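Local coordinates for protein putative epimerase (Burkholderia cenocepacia, PDB 4LW8) that probably catalyses an NAD(P)-dependent epimerisation of a nucleotide-linked sugar on the pathway to lipopolysaccharide O-antigen, at residues 131-137 against 180-186; 33-37 against 227-232; 246-252 against 291-297. One frame throughout, in Å; residues are numbered along the deposited sequence.

Contact 1 of 3, residues 131-137 against 180-186; sequences VLLASSA and IVIARPF
Ser135 N meets Ala183 O at 2.7 Å; the N-H is bent (136°), where the chain leaves the strand after Ala134. Earlier in the ladder the bonds are straighter: Val181 N reaches Val131 O at 2.9 Å, Leu133 N reaches Val181 O at 2.8 Å, and Ala183 N closes on Leu133 O. Side chains alternate between the faces. Leu132, with CG trans to the backbone N (chi1 178°), bends CD1 over to Val181 CG1 (3.8 Å) and Ala183 CB, beneath helix 227-240. On the other face Leu133 CD1 lies across Ile180 CG2 at 3.7 Å. These are adjacent parallel strands of a Rossmann-fold sheet, joined by a crossover that includes helix 159-172. That helix supplies Glu168, which takes both Ser135 OG and the extended Arg184, and Lys164, from the family's Tyr-x-x-x-Lys sequence, which bonds Ala134 O. Beyond the ladder, Ala137 N returns to Pro185 O (2.9 Å) from well above the carbonyl plane. A water bound to Ser136 OG donates weakly to the same oxygen, while Ser136 OG also pairs with Asn138 N. Ala137 CB sits over the centre of the Phe186 ring, 3.4 Å from its centroid and 13° off the normal, a CH-pi contact.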
ATOM      1  N   VAL A 131     -17.475  10.378   5.396  1.00 25.93           N
ATOM      2  CA  VAL A 131     -16.652   9.324   5.970  1.00 25.66           C
ATOM      3  C   VAL A 131     -15.212   9.828   6.071  1.00 26.02           C
ATOM      4  O   VAL A 131     -14.536   9.962   5.076  1.00 26.64           O
ATOM      5  CB  VAL A 131     -16.702   8.052   5.111  1.00 25.64           C
ATOM      6  CG1 VAL A 131     -15.866   6.920   5.736  1.00 18.10           C
ATOM      7  CG2 VAL A 131     -18.148   7.620   4.893  1.00 26.36           C
ATOM      8  N   LEU A 132     -14.753  10.113   7.281  1.00 26.70           N
ATOM      9  CA  LEU A 132     -13.416  10.644   7.486  1.00 23.90           C
ATOM     10  C   LEU A 132     -12.485   9.529   7.923  1.00 24.64           C
ATOM     11  O   LEU A 132     -12.711   8.891   8.947  1.00 20.21           O
ATOM     12  CB  LEU A 132     -13.420  11.747   8.547  1.00 24.46           C
ATOM     13  CG  LEU A 132     -12.053  12.360   8.882  1.00 27.68           C
ATOM     14  CD1 LEU A 132     -11.427  13.065   7.666  1.00 26.53           C
ATOM     15  CD2 LEU A 132     -12.180  13.311  10.047  1.00 26.98           C
ATOM     16  N   LEU A 133     -11.442   9.285   7.146  1.00 19.80           N
ATOM     17  CA  LEU A 133     -10.471   8.267   7.516  1.00 21.04           C
ATOM     18  C   LEU A 133      -9.207   8.926   8.057  1.00 25.42           C
ATOM     19  O   LEU A 133      -8.661   9.841   7.441  1.00 23.53           O
ATOM     20  CB  LEU A 133     -10.147   7.388   6.314  1.00 19.38           C
ATOM     21  CG  LEU A 133     -11.383   6.835   5.589  1.00 25.32           C
ATOM     22  CD1 LEU A 133     -10.995   6.013   4.385  1.00 18.84           C
ATOM     23  CD2 LEU A 133     -12.237   5.999   6.509  1.00 25.99           C
ATOM     24  N   ALA A 134      -8.733   8.463   9.206  1.00 24.60           N
ATOM     25  CA  ALA A 134      -7.490   8.995   9.744  1.00 20.97           C
ATOM     26  C   ALA A 134      -6.313   8.218   9.181  1.00 21.64           C
ATOM     27  O   ALA A 134      -6.064   7.086   9.573  1.00 24.01           O
ATOM     28  CB  ALA A 134      -7.498   8.945  11.286  1.00 18.48           C
ATOM     29  N   SER A 135      -5.591   8.830   8.248  1.00 23.67           N
ATOM     30  CA  SER A 135      -4.310   8.303   7.810  1.00 22.08           C
ATOM     31  C   SER A 135      -3.265   8.862   8.762  1.00 26.52           C
ATOM     32  O   SER A 135      -3.521   9.026   9.965  1.00 23.33           O
ATOM     33  CB  SER A 135      -4.017   8.689   6.355  1.00 22.21           C
ATOM     34  OG  SER A 135      -2.835   8.068   5.870  1.00 25.71           O
ATOM     35  N   SER A 136      -2.083   9.156   8.239  1.00 24.75           N
ATOM     36  CA  SER A 136      -1.017   9.692   9.073  1.00 22.40           C
ATOM     37  C   SER A 136      -0.014  10.467   8.235  1.00 26.26           C
ATOM     38  O   SER A 136       0.263  10.096   7.107  1.00 25.24           O
ATOM     39  CB  SER A 136      -0.293   8.569   9.816  1.00 21.48           C
ATOM     40  OG  SER A 136       0.877   9.083  10.438  1.00 24.89           O
ATOM     41  N   ALA A 137       0.560  11.523   8.796  1.00 26.55           N
ATOM     42  CA  ALA A 137       1.638  12.219   8.108  1.00 29.32           C
ATOM     43  C   ALA A 137       2.903  11.362   8.009  1.00 27.82           C
ATOM     44  O   ALA A 137       3.856  11.746   7.328  1.00 24.88           O
ATOM     45  CB  ALA A 137       1.948  13.536   8.797  1.00 27.49           C
ATOM     46  N   ILE A 180     -15.646  10.211   0.824  1.00 24.98           N
ATOM     47  CA  ILE A 180     -14.509   9.845   1.669  1.00 23.63           C
ATOM     48  C   ILE A 180     -13.495  10.973   1.752  1.00 27.94           C
ATOM     49  O   ILE A 180     -13.024  11.469   0.732  1.00 26.17           O
ATOM     50  CB  ILE A 180     -13.811   8.561   1.144  1.00 27.80           C
ATOM     51  CG1 ILE A 180     -14.768   7.372   1.253  1.00 28.80           C
ATOM     52  CG2 ILE A 180     -12.492   8.271   1.924  1.00 18.73           C
ATOM     53  CD1 ILE A 180     -14.295   6.109   0.529  1.00 22.43           C
ATOM     54  N   VAL A 181     -13.179  11.375   2.977  1.00 29.03           N
ATOM     55  CA  VAL A 181     -12.194  12.411   3.249  1.00 22.99           C
ATOM     56  C   VAL A 181     -11.056  11.769   4.012  1.00 27.90           C
ATOM     57  O   VAL A 181     -11.294  10.987   4.940  1.00 24.36           O
ATOM     58  CB  VAL A 181     -12.801  13.574   4.057  1.00 23.71           C
ATOM     59  CG1 VAL A 181     -11.796  14.698   4.216  1.00 22.10           C
ATOM     60  CG2 VAL A 181     -14.054  14.087   3.348  1.00 21.99           C
ATOM     61  N   ILE A 182      -9.823  12.070   3.607  1.00 26.71           N
ATOM     62  CA  ILE A 182      -8.663  11.474   4.256  1.00 25.36           C
ATOM     63  C   ILE A 182      -7.891  12.546   5.031  1.00 26.47           C
ATOM     64  O   ILE A 182      -7.564  13.604   4.492  1.00 30.70           O
ATOM     65  CB  ILE A 182      -7.720  10.768   3.229  1.00 23.66           C
ATOM     66  CG1 ILE A 182      -8.442   9.596   2.530  1.00 21.51           C
ATOM     67  CG2 ILE A 182      -6.460  10.282   3.944  1.00 22.26           C
ATOM     68  CD1 ILE A 182      -7.709   9.014   1.322  1.00 23.41           C
ATOM     69  N   ALA A 183      -7.618  12.281   6.308  1.00 24.43           N
ATOM     70  CA  ALA A 183      -6.815  13.194   7.095  1.00 21.13           C
ATOM     71  C   ALA A 183      -5.409  12.620   7.280  1.00 21.98           C
ATOM     72  O   ALA A 183      -5.247  11.414   7.497  1.00 20.49           O
ATOM     73  CB  ALA A 183      -7.494  13.483   8.446  1.00 19.32           C
ATOM     74  N   ARG A 184      -4.386  13.459   7.112  1.00 21.00           N
ATOM     75  CA  ARG A 184      -3.015  13.069   7.453  1.00 20.88           C
ATOM     76  C   ARG A 184      -2.510  13.901   8.627  1.00 22.63           C
ATOM     77  O   ARG A 184      -1.835  14.910   8.421  1.00 28.43           O
ATOM     78  CB  ARG A 184      -2.059  13.228   6.262  1.00 19.62           C
ATOM     79  CG  ARG A 184      -2.239  12.208   5.160  1.00 20.17           C
ATOM     80  CD  ARG A 184      -1.448  12.601   3.919  1.00 23.99           C
ATOM     81  NE  ARG A 184      -1.575  11.599   2.870  1.00 25.17           N
ATOM     82  CZ  ARG A 184      -1.139  11.761   1.624  1.00 25.45           C
ATOM     83  NH1 ARG A 184      -0.534  12.888   1.273  1.00 22.77           N
ATOM     84  NH2 ARG A 184      -1.316  10.791   0.732  1.00 23.10           N
ATOM     85  N   PRO A 185      -2.854  13.496   9.858  1.00 22.24           N
ATOM     86  CA  PRO A 185      -2.400  14.260  11.026  1.00 23.52           C
ATOM     87  C   PRO A 185      -0.900  14.180  11.202  1.00 23.05           C
ATOM     88  O   PRO A 185      -0.298  13.114  11.022  1.00 23.44           O
ATOM     89  CB  PRO A 185      -3.112  13.569  12.205  1.00 24.27           C
ATOM     90  CG  PRO A 185      -3.328  12.133  11.712  1.00 20.13           C
ATOM     91  CD  PRO A 185      -3.677  12.326  10.246  1.00 23.10           C
ATOM     92  N   PHE A 186      -0.287  15.297  11.544  1.00 23.53           N
ATOM     93  CA  PHE A 186       1.095  15.252  12.018  1.00 28.20           C
ATOM     94  C   PHE A 186       1.060  14.856  13.496  1.00 28.09           C
ATOM     95  O   PHE A 186      -0.003  14.471  13.983  1.00 28.89           O
ATOM     96  CB  PHE A 186       1.799  16.589  11.766  1.00 24.87           C
ATOM     97  CG  PHE A 186       2.248  16.759  10.338  1.00 25.84           C
ATOM     98  CD1 PHE A 186       1.313  16.814   9.306  1.00 25.12           C
ATOM     99  CD2 PHE A 186       3.609  16.789  10.017  1.00 24.77           C
ATOM    100  CE1 PHE A 186       1.715  16.934   7.980  1.00 29.19           C
ATOM    101  CE2 PHE A 186       4.029  16.907   8.679  1.00 27.93           C
ATOM    102  CZ  PHE A 186       3.080  16.983   7.662  1.00 25.80           C
TER
HETATM  103  O   HOH W   1       0.111  10.347  12.967  1.00 56.58           O

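Contact 2 of 3, residues 33-37 against 227-232; sequences YMAER and VRDVTA
Tyr33 lays one ring face against Val227, whose CG1 stands over the centre of the ring, 3.8 Å from the centroid and 13° off its normal. Arg228 CG approaches the ring obliquely at CD1, 3.9 Å away, and the hydroxyl goes on to Val191 O. One residue later, Met34 runs its bent chain past Thr231 in the opposite sense, bringing CE to within 3.7 Å of Thr231 O. The segments 33-37 and 227-232 cross at -51°, their axes 9.1 Å apart at closest approach. Helix 29-40 follows the first strand of the Rossmann fold and its glycine-rich Gly-x-x-Gly-x-x-Gly loop, a feature of dinucleotide-binding domains, and helix 227-240 packs beside it. Glu36 OE1 pairs with Arg37 NH1 in a salt bridge within the same helix, its hydrogen bond weak. Arg37, folded back at chi2 (72°), meets Arg228 O side-on with two nitrogens, NE at 3.1 Å and NH2 at 2.9 Å. NE lies on a lone pair of that oxygen, NH2 above the carbonyl plane, and the Ala232 backbone N is a third donor. The same NE has a weak bond to Thr231 OG1 (3.0 Å), a hydroxyl that donates in turn to Val227 O.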
ATOM      1  N   TYR A  33     -11.738  12.559  22.629  1.00 31.19           N
ATOM      2  CA  TYR A  33     -11.900  13.941  22.200  1.00 31.16           C
ATOM      3  C   TYR A  33     -12.818  14.084  20.967  1.00 32.88           C
ATOM      4  O   TYR A  33     -13.555  15.055  20.861  1.00 29.76           O
ATOM      5  CB  TYR A  33     -10.524  14.542  21.940  1.00 28.29           C
ATOM      6  CG  TYR A  33      -9.725  14.621  23.221  1.00 29.92           C
ATOM      7  CD1 TYR A  33      -9.911  15.666  24.117  1.00 31.91           C
ATOM      8  CD2 TYR A  33      -8.821  13.622  23.559  1.00 29.78           C
ATOM      9  CE1 TYR A  33      -9.200  15.729  25.297  1.00 33.65           C
ATOM     10  CE2 TYR A  33      -8.092  13.684  24.735  1.00 31.60           C
ATOM     11  CZ  TYR A  33      -8.298  14.736  25.602  1.00 33.49           C
ATOM     12  OH  TYR A  33      -7.602  14.805  26.782  1.00 37.99           O
ATOM     13  N   MET A  34     -12.774  13.123  20.044  1.00 24.94           N
ATOM     14  CA  MET A  34     -13.645  13.165  18.867  1.00 24.83           C
ATOM     15  C   MET A  34     -15.104  13.093  19.309  1.00 29.86           C
ATOM     16  O   MET A  34     -15.989  13.751  18.744  1.00 29.63           O
ATOM     17  CB  MET A  34     -13.336  12.011  17.904  1.00 26.60           C
ATOM     18  CG  MET A  34     -13.941  12.200  16.514  1.00 27.31           C
ATOM     19  SD  MET A  34     -13.174  13.571  15.632  1.00 26.37           S
ATOM     20  CE  MET A  34     -14.596  14.632  15.329  1.00 29.90           C
ATOM     21  N   ALA A  35     -15.343  12.294  20.340  1.00 25.89           N
ATOM     22  CA  ALA A  35     -16.682  12.138  20.892  1.00 30.60           C
ATOM     23  C   ALA A  35     -17.232  13.481  21.391  1.00 38.63           C
ATOM     24  O   ALA A  35     -18.344  13.875  21.036  1.00 32.75           O
ATOM     25  CB  ALA A  35     -16.666  11.107  22.006  1.00 25.41           C
ATOM     26  N   GLU A  36     -16.446  14.195  22.193  1.00 35.25           N
ATOM     27  CA  GLU A  36     -16.874  15.494  22.702  1.00 37.15           C
ATOM     28  C   GLU A  36     -17.170  16.483  21.558  1.00 36.64           C
ATOM     29  O   GLU A  36     -18.174  17.194  21.590  1.00 34.73           O
ATOM     30  CB  GLU A  36     -15.818  16.068  23.648  1.00 41.43           C
ATOM     31  CG  GLU A  36     -16.255  17.336  24.388  1.00 47.25           C
ATOM     32  CD  GLU A  36     -16.164  18.593  23.531  1.00 54.33           C
ATOM     33  OE1 GLU A  36     -15.322  18.620  22.595  1.00 49.24           O
ATOM     34  OE2 GLU A  36     -16.941  19.543  23.792  1.00 54.11           O
ATOM     35  N   ARG A  37     -16.293  16.541  20.562  1.00 31.22           N
ATOM     36  CA  ARG A  37     -16.514  17.412  19.400  1.00 36.06           C
ATOM     37  C   ARG A  37     -17.843  17.094  18.701  1.00 38.04           C
ATOM     38  O   ARG A  37     -18.645  17.985  18.446  1.00 37.70           O
ATOM     39  CB  ARG A  37     -15.362  17.285  18.403  1.00 29.04           C
ATOM     40  CG  ARG A  37     -14.275  18.344  18.563  1.00 39.18           C
ATOM     41  CD  ARG A  37     -13.398  18.147  19.816  1.00 39.74           C
ATOM     42  NE  ARG A  37     -12.372  19.192  19.877  1.00 35.31           N
ATOM     43  CZ  ARG A  37     -12.577  20.399  20.400  1.00 44.18           C
ATOM     44  NH1 ARG A  37     -13.757  20.701  20.936  1.00 45.43           N
ATOM     45  NH2 ARG A  37     -11.607  21.301  20.399  1.00 40.71           N
ATOM     46  N   VAL A 227      -4.404  17.525  20.598  1.00 29.20           N
ATOM     47  CA  VAL A 227      -5.467  16.616  20.157  1.00 23.66           C
ATOM     48  C   VAL A 227      -6.839  17.330  20.049  1.00 28.81           C
ATOM     49  O   VAL A 227      -7.652  17.011  19.173  1.00 27.74           O
ATOM     50  CB  VAL A 227      -5.578  15.382  21.109  1.00 27.71           C
ATOM     51  CG1 VAL A 227      -5.976  15.804  22.533  1.00 24.99           C
ATOM     52  CG2 VAL A 227      -6.549  14.351  20.551  1.00 26.52           C
ATOM     53  N   ARG A 228      -7.077  18.329  20.895  1.00 29.37           N
ATOM     54  CA  ARG A 228      -8.331  19.064  20.834  1.00 28.50           C
ATOM     55  C   ARG A 228      -8.437  19.868  19.531  1.00 32.31           C
ATOM     56  O   ARG A 228      -9.509  19.928  18.929  1.00 29.11           O
ATOM     57  CB  ARG A 228      -8.471  19.989  22.045  1.00 29.31           C
ATOM     58  CG  ARG A 228      -8.669  19.247  23.353  1.00 33.70           C
ATOM     59  CD  ARG A 228      -8.499  20.142  24.554  1.00 31.77           C
ATOM     60  NE  ARG A 228      -7.143  20.677  24.637  1.00 36.47           N
ATOM     61  CZ  ARG A 228      -6.738  21.502  25.596  1.00 38.25           C
ATOM     62  NH1 ARG A 228      -7.588  21.871  26.552  1.00 33.98           N
ATOM     63  NH2 ARG A 228      -5.494  21.954  25.603  1.00 37.72           N
ATOM     64  N   ASP A 229      -7.326  20.446  19.077  1.00 29.98           N
ATOM     65  CA  ASP A 229      -7.287  21.143  17.789  1.00 33.36           C
ATOM     66  C   ASP A 229      -7.474  20.171  16.633  1.00 33.13           C
ATOM     67  O   ASP A 229      -8.134  20.483  15.637  1.00 36.85           O
ATOM     68  CB  ASP A 229      -5.956  21.880  17.578  1.00 29.70           C
ATOM     69  CG  ASP A 229      -5.726  23.007  18.573  1.00 33.85           C
ATOM     70  OD1 ASP A 229      -6.666  23.405  19.292  1.00 38.81           O
ATOM     71  OD2 ASP A 229      -4.591  23.525  18.612  1.00 34.03           O
ATOM     72  N   VAL A 230      -6.857  18.999  16.748  1.00 27.13           N
ATOM     73  CA  VAL A 230      -6.913  18.021  15.664  1.00 22.78           C
ATOM     74  C   VAL A 230      -8.358  17.530  15.467  1.00 27.99           C
ATOM     75  O   VAL A 230      -8.872  17.477  14.348  1.00 26.28           O
ATOM     76  CB  VAL A 230      -5.970  16.829  15.935  1.00 27.71           C
ATOM     77  CG1 VAL A 230      -6.263  15.655  14.989  1.00 24.87           C
ATOM     78  CG2 VAL A 230      -4.480  17.266  15.847  1.00 20.26           C
ATOM     79  N   THR A 231      -9.032  17.207  16.559  1.00 27.61           N
ATOM     80  CA  THR A 231     -10.393  16.711  16.443  1.00 23.77           C
ATOM     81  C   THR A 231     -11.354  17.836  16.021  1.00 31.29           C
ATOM     82  O   THR A 231     -12.352  17.570  15.350  1.00 29.37           O
ATOM     83  CB  THR A 231     -10.837  16.016  17.747  1.00 28.06           C
ATOM     84  OG1 THR A 231     -10.659  16.900  18.857  1.00 29.86           O
ATOM     85  CG2 THR A 231      -9.982  14.751  17.974  1.00 21.16           C
ATOM     86  N   ALA A 232     -11.062  19.084  16.397  1.00 27.63           N
ATOM     87  CA  ALA A 232     -11.864  20.213  15.905  1.00 33.64           C
ATOM     88  C   ALA A 232     -11.759  20.302  14.375  1.00 35.12           C
ATOM     89  O   ALA A 232     -12.744  20.564  13.698  1.00 36.46           O
ATOM     90  CB  ALA A 232     -11.432  21.527  16.555  1.00 30.65           C
TER

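Contact 3 of 3, residues 246-252 against 291-297; sequences TFNVCSE and GSRDKLR
A capped helix start docks here against a strand of the main sheet, beside a site that holds a buffer molecule in the crystal: Glu252 and Lys295 reach across the joint near its two ends. Arg293 is the N-cap of helix 294-300, and its backbone N is bound by Glu252 OE2 at 2.9 Å, on the anti side but well out of the carboxylate plane. Ser292 OG accepts from Asp294 N in an ST turn, while Ser292 O receives Asn248 ND2 at 3.2 Å, almost in the plane of the amide; Asn248 OD1 pairs with Tyr140 OH. The Arg293 side chain, its CG wedged between N and C (chi1 67°), turns back so that NE meets Cys250 O head-on at 2.7 Å, with NH2 adding a weak second bond. Leu296 CD2 lies over one face of this guanidinium, toward its rim. Back toward the start of the strand, the fully extended Lys295 passes over a face of the Phe247 ring, with NZ 4.8 Å from the centroid in a cation-pi contact, and ends at Thr246 O (2.7 Å). Between these points a water donates to Asn248 O and accepts from Leu296 N. Glu252 OE1 forms a salt bridge with Arg297 NH2 (2.7 Å), met from above the carboxylate plane; a weak bond from Arg297 NH1 to Asp294 OD1 completes a salt-bridge network. Glu252, at the amino end of the helix and paired with Arg297, probably stays ionised. At the opposite end Lys295 NZ binds Glu245 and the buffer sulfonate, which also takes Thr246 N, so this spot can accept an anionic group, at least the sulfonate of the buffer.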
ATOM      1  N   THR A 246      -7.661  14.776   0.282  1.00 34.77           N
ATOM      2  CA  THR A 246      -6.749  14.441   1.378  1.00 27.70           C
ATOM      3  C   THR A 246      -6.215  15.721   2.023  1.00 29.33           C
ATOM      4  O   THR A 246      -5.883  16.669   1.320  1.00 30.86           O
ATOM      5  CB  THR A 246      -5.572  13.580   0.876  1.00 28.78           C
ATOM      6  OG1 THR A 246      -6.062  12.322   0.403  1.00 26.98           O
ATOM      7  CG2 THR A 246      -4.540  13.341   1.972  1.00 25.72           C
ATOM      8  N   PHE A 247      -6.145  15.758   3.352  1.00 28.68           N
ATOM      9  CA  PHE A 247      -5.734  16.979   4.055  1.00 26.80           C
ATOM     10  C   PHE A 247      -4.698  16.727   5.147  1.00 31.09           C
ATOM     11  O   PHE A 247      -4.916  15.892   6.027  1.00 28.18           O
ATOM     12  CB  PHE A 247      -6.941  17.668   4.708  1.00 22.72           C
ATOM     13  CG  PHE A 247      -7.995  18.133   3.739  1.00 27.83           C
ATOM     14  CD1 PHE A 247      -9.017  17.291   3.352  1.00 28.84           C
ATOM     15  CD2 PHE A 247      -7.974  19.423   3.243  1.00 26.64           C
ATOM     16  CE1 PHE A 247      -9.990  17.722   2.461  1.00 29.12           C
ATOM     17  CE2 PHE A 247      -8.939  19.867   2.352  1.00 35.27           C
ATOM     18  CZ  PHE A 247      -9.948  19.017   1.957  1.00 32.67           C
ATOM     19  N   ASN A 248      -3.580  17.442   5.091  1.00 24.94           N
ATOM     20  CA  ASN A 248      -2.714  17.564   6.261  1.00 24.07           C
ATOM     21  C   ASN A 248      -3.502  18.178   7.419  1.00 25.57           C
ATOM     22  O   ASN A 248      -4.286  19.114   7.217  1.00 27.86           O
ATOM     23  CB  ASN A 248      -1.497  18.445   5.960  1.00 24.97           C
ATOM     24  CG  ASN A 248      -0.503  17.788   5.027  1.00 33.74           C
ATOM     25  OD1 ASN A 248      -0.510  16.565   4.842  1.00 28.09           O
ATOM     26  ND2 ASN A 248       0.365  18.599   4.431  1.00 25.75           N
ATOM     27  N   VAL A 249      -3.296  17.665   8.624  1.00 25.86           N
ATOM     28  CA  VAL A 249      -3.787  18.332   9.833  1.00 24.38           C
ATOM     29  C   VAL A 249      -2.569  18.530  10.731  1.00 26.69           C
ATOM     30  O   VAL A 249      -1.940  17.562  11.155  1.00 24.63           O
ATOM     31  CB  VAL A 249      -4.910  17.526  10.544  1.00 31.52           C
ATOM     32  CG1 VAL A 249      -5.367  18.226  11.824  1.00 23.28           C
ATOM     33  CG2 VAL A 249      -6.101  17.347   9.597  1.00 29.47           C
ATOM     34  N   CYS A 250      -2.207  19.789  10.965  1.00 30.91           N
ATOM     35  CA  CYS A 250      -0.926  20.127  11.604  1.00 29.26           C
ATOM     36  C   CYS A 250      -0.940  21.563  12.110  1.00 29.67           C
ATOM     37  O   CYS A 250      -1.830  22.333  11.754  1.00 28.91           O
ATOM     38  CB  CYS A 250       0.229  19.938  10.626  1.00 28.39           C
ATOM     39  SG  CYS A 250      -0.013  20.855   9.089  1.00 33.59           S
ATOM     40  N   SER A 251       0.043  21.911  12.938  1.00 27.58           N
ATOM     41  CA  SER A 251       0.106  23.228  13.576  1.00 26.88           C
ATOM     42  C   SER A 251       0.857  24.224  12.703  1.00 29.55           C
ATOM     43  O   SER A 251       0.743  25.422  12.902  1.00 30.46           O
ATOM     44  CB  SER A 251       0.807  23.140  14.939  1.00 36.93           C
ATOM     45  OG  SER A 251       2.226  23.038  14.767  1.00 37.07           O
ATOM     46  N   GLU A 252       1.652  23.699  11.774  1.00 32.28           N
ATOM     47  CA  GLU A 252       2.559  24.485  10.927  1.00 39.40           C
ATOM     48  C   GLU A 252       3.701  25.093  11.742  1.00 40.87           C
ATOM     49  O   GLU A 252       4.449  25.922  11.245  1.00 42.26           O
ATOM     50  CB  GLU A 252       1.820  25.598  10.173  1.00 38.11           C
ATOM     51  CG  GLU A 252       0.765  25.099   9.207  1.00 43.39           C
ATOM     52  CD  GLU A 252       0.122  26.224   8.414  1.00 51.31           C
ATOM     53  OE1 GLU A 252      -0.150  27.291   9.008  1.00 59.40           O
ATOM     54  OE2 GLU A 252      -0.114  26.038   7.200  1.00 45.42           O
ATOM     55  N   GLY A 291       4.420  20.541   8.716  1.00 32.27           N
ATOM     56  CA  GLY A 291       3.362  20.455   7.733  1.00 31.48           C
ATOM     57  C   GLY A 291       2.768  21.797   7.370  1.00 34.85           C
ATOM     58  O   GLY A 291       2.786  22.734   8.166  1.00 39.46           O
ATOM     59  N   SER A 292       2.233  21.880   6.159  1.00 33.90           N
ATOM     60  CA  SER A 292       1.367  22.987   5.774  1.00 38.70           C
ATOM     61  C   SER A 292      -0.096  22.560   5.831  1.00 36.43           C
ATOM     62  O   SER A 292      -0.468  21.555   5.220  1.00 32.34           O
ATOM     63  CB  SER A 292       1.706  23.477   4.363  1.00 37.92           C
ATOM     64  OG  SER A 292       0.645  24.259   3.834  1.00 40.91           O
ATOM     65  N   ARG A 293      -0.927  23.337   6.522  1.00 36.17           N
ATOM     66  CA  ARG A 293      -2.362  23.073   6.543  1.00 36.95           C
ATOM     67  C   ARG A 293      -3.101  24.090   5.666  1.00 40.25           C
ATOM     68  O   ARG A 293      -4.284  24.385   5.878  1.00 37.04           O
ATOM     69  CB  ARG A 293      -2.920  23.095   7.978  1.00 39.79           C
ATOM     70  CG  ARG A 293      -2.915  24.456   8.692  1.00 46.80           C
ATOM     71  CD  ARG A 293      -4.088  24.554   9.694  1.00 47.37           C
ATOM     72  NE  ARG A 293      -4.037  23.497  10.709  1.00 56.45           N
ATOM     73  CZ  ARG A 293      -5.071  23.113  11.459  1.00 57.57           C
ATOM     74  NH1 ARG A 293      -6.252  23.698  11.313  1.00 63.33           N
ATOM     75  NH2 ARG A 293      -4.929  22.141  12.355  1.00 44.64           N
ATOM     76  N   ASP A 294      -2.397  24.643   4.690  1.00 36.25           N
ATOM     77  CA  ASP A 294      -3.014  25.636   3.815  1.00 40.87           C
ATOM     78  C   ASP A 294      -4.197  25.081   3.018  1.00 41.55           C
ATOM     79  O   ASP A 294      -5.166  25.800   2.757  1.00 38.10           O
ATOM     80  CB  ASP A 294      -2.005  26.220   2.852  1.00 46.44           C
ATOM     81  CG  ASP A 294      -2.554  27.419   2.133  1.00 55.07           C
ATOM     82  OD1 ASP A 294      -2.841  28.420   2.827  1.00 57.52           O
ATOM     83  OD2 ASP A 294      -2.745  27.348   0.900  1.00 54.78           O
ATOM     84  N   LYS A 295      -4.120  23.818   2.607  1.00 33.86           N
ATOM     85  CA  LYS A 295      -5.239  23.239   1.875  1.00 37.72           C
ATOM     86  C   LYS A 295      -6.476  23.139   2.783  1.00 40.53           C
ATOM     87  O   LYS A 295      -7.591  23.465   2.372  1.00 37.29           O
ATOM     88  CB  LYS A 295      -4.878  21.866   1.308  1.00 40.51           C
ATOM     89  CG  LYS A 295      -5.968  21.262   0.429  1.00 33.11           C
ATOM     90  CD  LYS A 295      -5.646  19.812   0.091  1.00 33.59           C
ATOM     91  CE  LYS A 295      -6.708  19.208  -0.829  1.00 30.66           C
ATOM     92  NZ  LYS A 295      -6.416  17.774  -1.116  1.00 31.19           N
ATOM     93  N   LEU A 296      -6.268  22.672   4.011  1.00 41.50           N
ATOM     94  CA  LEU A 296      -7.332  22.613   5.006  1.00 35.85           C
ATOM     95  C   LEU A 296      -7.928  24.002   5.262  1.00 38.80           C
ATOM     96  O   LEU A 296      -9.149  24.176   5.299  1.00 37.14           O
ATOM     97  CB  LEU A 296      -6.805  22.009   6.307  1.00 32.70           C
ATOM     98  CG  LEU A 296      -7.733  21.986   7.526  1.00 32.88           C
ATOM     99  CD1 LEU A 296      -8.917  21.058   7.308  1.00 26.18           C
ATOM    100  CD2 LEU A 296      -6.950  21.560   8.770  1.00 31.06           C
ATOM    101  N   ARG A 297      -7.058  24.988   5.436  1.00 40.38           N
ATOM    102  CA  ARG A 297      -7.492  26.347   5.732  1.00 47.15           C
ATOM    103  C   ARG A 297      -8.394  26.877   4.613  1.00 47.93           C
ATOM    104  O   ARG A 297      -9.453  27.458   4.874  1.00 46.02           O
ATOM    105  CB  ARG A 297      -6.264  27.252   5.941  1.00 46.86           C
ATOM    106  CG  ARG A 297      -6.551  28.729   6.191  1.00 50.18           C
ATOM    107  CD  ARG A 297      -5.243  29.533   6.267  1.00 54.67           C
ATOM    108  NE  ARG A 297      -4.431  29.114   7.414  1.00 66.98           N
ATOM    109  CZ  ARG A 297      -3.259  28.484   7.336  1.00 70.10           C
ATOM    110  NH1 ARG A 297      -2.731  28.179   6.156  1.00 73.27           N
ATOM    111  NH2 ARG A 297      -2.616  28.153   8.449  1.00 61.78           N
TER
HETATM  112  O   HOH W   2      -4.060  20.845   4.890  1.00 33.78           O

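Contacts 1 and 3 share the sheet, their centres 11 Å apart: strand 246-249 runs alongside 180-186, with probable hydrogen bonds between these neighbouring strands from Arg184 N to Phe247 O (2.7 Å) and from Phe247 N to Ile182 O (2.8 Å). Phe186 CZ also packs on Gly291 CA at 3.5 Å. Contact 2 lies in the helical layer on the Leu132 and Ala183 face of the sheet, about 14 Å from contact 1 between centres and about 5 Å between nearest atoms. Helix 227-240 joins all three, since it carries half of contact 2, sets Tyr234 against Leu132, Ala183 and Val249, and touches contact 3 through Val230 CA and Val249 CG1 (4.1 Å). The bound buffer molecule is about 3 Å from the Lys295 side chain and about 6 Å from that of Ile182.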